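Local coordinates for tRNA (guanine(6)-N2)-methyltransferase (PDB 3TMA), which transfers a methyl group from S-adenosyl-L-methionine to N2 of the guanosine at position 6 of tRNA(Phe), at residues A181-L195 and G213-L225. Sequence-based numbering, arbitrary orientation. Where two conformers were deposited one is given.
Sequences AALRGSLTPVLAQAL and GSGTIALEAASTL
A buried helix-helix contact within the methyltransferase domain, extended by a loop, joins helix 189-195 to helix 216-225, with Ala192 at the crossing, its CB 3.8 Å from Glu220 CB. The axes pass at 8.8 Å with a signed angle of -61°, close enough for the methyl of Ala192 to pack also on CG1 of Ile217. Leu187 meets the same isoleucine at about a right angle, CD2 lying 3.7 Å from Ile217 CG1, while Leu195 CD1 reaches its CD1.

A second, polar part of the contact involves Glu220, midway along helix 216-225, and Thr224 near its C-terminus. NE2 of Gln193 donates twice: to Thr224 OG1, within the amide plane, and to Glu220 OE2 at 2.6 Å, on the anti lone pair, with amide and carboxylate planes 82° apart. A bend at chi2 brings the Gln193 amide to the Glu220 carboxylate, the two chains crossing at about a right angle. Salt bridges from Glu220 OE1 to Arg71 and Arg177 probably favour the charged carboxylate.

Helix 216-225 follows strand 207-209 in the Rossmann-fold domain, and its glycine-rich entry, Gly213 to Thr216, includes Ser214, Gly215 and Thr216, which probably bind S-adenosyl-L-methionine, as in related methyltransferases. Gly215 is the N-cap residue, and Gly213, in the turn leading into the helix, has a positive phi that glycine adopts readily.

Beside this entry, Ser214 OG donates to Ala181 O at 2.6 Å, approaching 32° from the carbonyl plane. One water bridges the hydroxyls, donating to Ser214 OG and lying 2.6 Å from Thr216 OG1. The methyl of Thr216 turns the other way, its CG2 3.9 Å from Pro189 N, where the loop enters helix 189-195.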
# COMPACT_ATOMS: atom_id res chain seq x y z
N ALA A 181 10.83 11.07 -4.07
CA ALA A 181 10.45 10.33 -5.26
C ALA A 181 8.94 10.41 -5.59
O ALA A 181 8.51 9.87 -6.60
CB ALA A 181 10.90 8.89 -5.17
N ALA A 182 8.15 11.08 -4.75
CA ALA A 182 6.67 11.00 -4.82
C ALA A 182 5.98 12.13 -5.60
O ALA A 182 6.63 13.04 -6.14
CB ALA A 182 6.06 10.90 -3.43
N LEU A 183 4.65 12.07 -5.63
CA LEU A 183 3.85 12.93 -6.49
C LEU A 183 3.89 12.36 -7.91
O LEU A 183 3.07 12.72 -8.77
N ARG A 184 4.88 11.50 -8.14
CA ARG A 184 4.98 10.67 -9.34
C ARG A 184 5.03 9.18 -8.95
O ARG A 184 5.92 8.76 -8.20
CB ARG A 184 6.20 11.08 -10.17
CG ARG A 184 6.15 10.65 -11.63
CD ARG A 184 4.90 11.18 -12.35
NE ARG A 184 4.95 10.97 -13.79
CZ ARG A 184 4.75 9.80 -14.40
NH1 ARG A 184 4.49 8.72 -13.69
NH2 ARG A 184 4.82 9.72 -15.71
N GLY A 185 4.04 8.41 -9.39
CA GLY A 185 2.87 8.96 -10.05
C GLY A 185 1.63 8.61 -9.26
O GLY A 185 1.30 9.25 -8.24
N SER A 186 0.94 7.57 -9.71
CA SER A 186 -0.04 6.91 -8.86
C SER A 186 0.62 5.80 -8.02
O SER A 186 -0.04 5.17 -7.19
CB SER A 186 -1.21 6.36 -9.69
OG SER A 186 -2.38 6.28 -8.89
N LEU A 187 1.93 5.57 -8.24
CA LEU A 187 2.58 4.36 -7.73
C LEU A 187 3.17 4.48 -6.32
O LEU A 187 4.25 5.04 -6.14
CB LEU A 187 3.66 3.87 -8.68
CG LEU A 187 4.25 2.61 -8.04
CD1 LEU A 187 3.41 1.43 -8.40
CD2 LEU A 187 5.65 2.40 -8.46
N THR A 188 2.53 3.85 -5.34
CA THR A 188 2.90 4.09 -3.95
C THR A 188 4.06 3.17 -3.57
O THR A 188 4.21 2.09 -4.17
CB THR A 188 1.71 3.81 -3.01
OG1 THR A 188 1.36 2.42 -3.12
CG2 THR A 188 0.49 4.60 -3.47
N PRO A 189 4.77 3.51 -2.48
CA PRO A 189 5.71 2.52 -1.93
C PRO A 189 5.03 1.20 -1.50
O PRO A 189 5.67 0.15 -1.51
CB PRO A 189 6.33 3.25 -0.72
CG PRO A 189 6.27 4.69 -1.09
CD PRO A 189 4.99 4.86 -1.90
N VAL A 190 3.75 1.25 -1.12
CA VAL A 190 3.03 0.01 -0.75
C VAL A 190 2.91 -0.97 -1.96
O VAL A 190 3.14 -2.16 -1.83
CB VAL A 190 1.65 0.33 -0.16
CG1 VAL A 190 0.81 -0.96 -0.04
CG2 VAL A 190 1.83 1.00 1.25
N LEU A 191 2.53 -0.44 -3.11
CA LEU A 191 2.50 -1.22 -4.34
C LEU A 191 3.86 -1.74 -4.76
O LEU A 191 4.00 -2.91 -5.15
CB LEU A 191 1.89 -0.40 -5.47
CG LEU A 191 0.51 -0.95 -5.79
CD1 LEU A 191 -0.18 -0.04 -6.80
CD2 LEU A 191 0.71 -2.38 -6.33
N ALA A 192 4.89 -0.90 -4.62
CA ALA A 192 6.26 -1.35 -4.85
C ALA A 192 6.68 -2.52 -3.94
O ALA A 192 7.30 -3.50 -4.40
CB ALA A 192 7.23 -0.15 -4.68
N GLN A 193 6.38 -2.41 -2.65
CA GLN A 193 6.66 -3.52 -1.67
C GLN A 193 5.91 -4.81 -2.05
O GLN A 193 6.45 -5.93 -1.96
CB GLN A 193 6.24 -3.06 -0.25
CG GLN A 193 6.36 -4.16 0.85
CD GLN A 193 7.80 -4.52 1.16
OE1 GLN A 193 8.08 -5.65 1.51
NE2 GLN A 193 8.73 -3.57 0.98
N ALA A 194 4.66 -4.64 -2.52
CA ALA A 194 3.89 -5.81 -3.00
C ALA A 194 4.53 -6.48 -4.22
O ALA A 194 4.58 -7.73 -4.29
CB ALA A 194 2.44 -5.38 -3.34
N LEU A 195 5.03 -5.70 -5.19
CA LEU A 195 5.74 -6.33 -6.33
C LEU A 195 6.95 -7.14 -5.86
O LEU A 195 7.23 -8.25 -6.36
CB LEU A 195 6.22 -5.28 -7.36
CG LEU A 195 5.11 -4.52 -8.09
CD1 LEU A 195 5.71 -3.44 -9.03
CD2 LEU A 195 4.24 -5.53 -8.88
N GLY A 213 11.37 5.89 -13.20
CA GLY A 213 10.84 7.24 -12.94
C GLY A 213 11.66 7.95 -11.86
O GLY A 213 12.91 7.99 -11.92
N SER A 214 10.99 8.51 -10.85
CA SER A 214 11.70 9.17 -9.76
C SER A 214 12.16 8.21 -8.64
O SER A 214 12.67 8.65 -7.62
CB SER A 214 10.85 10.32 -9.20
OG SER A 214 9.54 9.84 -8.98
N GLY A 215 12.05 6.90 -8.87
CA GLY A 215 12.89 5.95 -8.16
C GLY A 215 12.13 5.08 -7.16
O GLY A 215 12.76 4.28 -6.49
N THR A 216 10.81 5.20 -7.05
CA THR A 216 10.06 4.55 -5.95
C THR A 216 10.29 3.05 -5.77
O THR A 216 10.56 2.59 -4.64
CB THR A 216 8.56 4.80 -6.05
OG1 THR A 216 8.32 6.22 -6.04
CG2 THR A 216 7.82 4.14 -4.86
N ILE A 217 10.25 2.30 -6.88
CA ILE A 217 10.45 0.85 -6.79
C ILE A 217 11.89 0.48 -6.36
O ILE A 217 12.08 -0.37 -5.47
CB ILE A 217 10.11 0.14 -8.10
CG1 ILE A 217 8.59 0.13 -8.30
CG2 ILE A 217 10.57 -1.30 -8.07
CD1 ILE A 217 8.19 -0.20 -9.77
N ALA A 218 12.89 1.17 -6.94
CA ALA A 218 14.29 0.95 -6.56
C ALA A 218 14.56 1.25 -5.07
O ALA A 218 15.29 0.51 -4.41
CB ALA A 218 15.28 1.79 -7.46
N LEU A 219 13.98 2.35 -4.56
CA LEU A 219 14.23 2.75 -3.20
C LEU A 219 13.55 1.75 -2.28
O LEU A 219 14.12 1.41 -1.24
CB LEU A 219 13.64 4.18 -2.94
CG LEU A 219 14.26 5.30 -3.81
CD1 LEU A 219 13.40 6.59 -3.78
CD2 LEU A 219 15.67 5.61 -3.34
N GLU A 220 12.30 1.36 -2.58
CA GLU A 220 11.61 0.34 -1.77
C GLU A 220 12.40 -0.97 -1.69
O GLU A 220 12.58 -1.58 -0.59
CB GLU A 220 10.18 0.10 -2.25
CG GLU A 220 9.36 -0.85 -1.32
CD GLU A 220 8.99 -0.23 0.07
OE1 GLU A 220 9.16 0.99 0.29
OE2 GLU A 220 8.54 -0.98 0.95
N ALA A 221 12.90 -1.41 -2.85
CA ALA A 221 13.70 -2.62 -2.92
C ALA A 221 15.00 -2.48 -2.07
O ALA A 221 15.36 -3.38 -1.30
CB ALA A 221 14.07 -2.90 -4.39
N ALA A 222 15.74 -1.39 -2.28
CA ALA A 222 17.02 -1.18 -1.54
C ALA A 222 16.79 -1.11 -0.05
O ALA A 222 17.49 -1.77 0.73
CB ALA A 222 17.75 0.08 -2.02
N SER A 223 15.74 -0.39 0.35
CA SER A 223 15.43 -0.19 1.76
C SER A 223 15.04 -1.52 2.41
O SER A 223 15.37 -1.78 3.56
CB SER A 223 14.31 0.84 1.90
OG SER A 223 13.73 0.81 3.20
N THR A 224 14.36 -2.39 1.66
CA THR A 224 13.89 -3.69 2.18
C THR A 224 14.98 -4.78 2.17
O THR A 224 15.09 -5.55 3.11
CB THR A 224 12.72 -4.22 1.32
OG1 THR A 224 11.65 -3.26 1.34
CG2 THR A 224 12.21 -5.58 1.89
N LEU A 225 15.73 -4.87 1.08
CA LEU A 225 16.68 -5.98 0.88
C LEU A 225 18.07 -5.69 1.50
O LEU A 225 18.84 -6.64 1.82
CB LEU A 225 16.85 -6.24 -0.63
CG LEU A 225 15.56 -6.66 -1.35
CD1 LEU A 225 15.79 -6.78 -2.89
CD2 LEU A 225 15.11 -8.02 -0.74
O HOH W 1 8.91 7.11 -8.42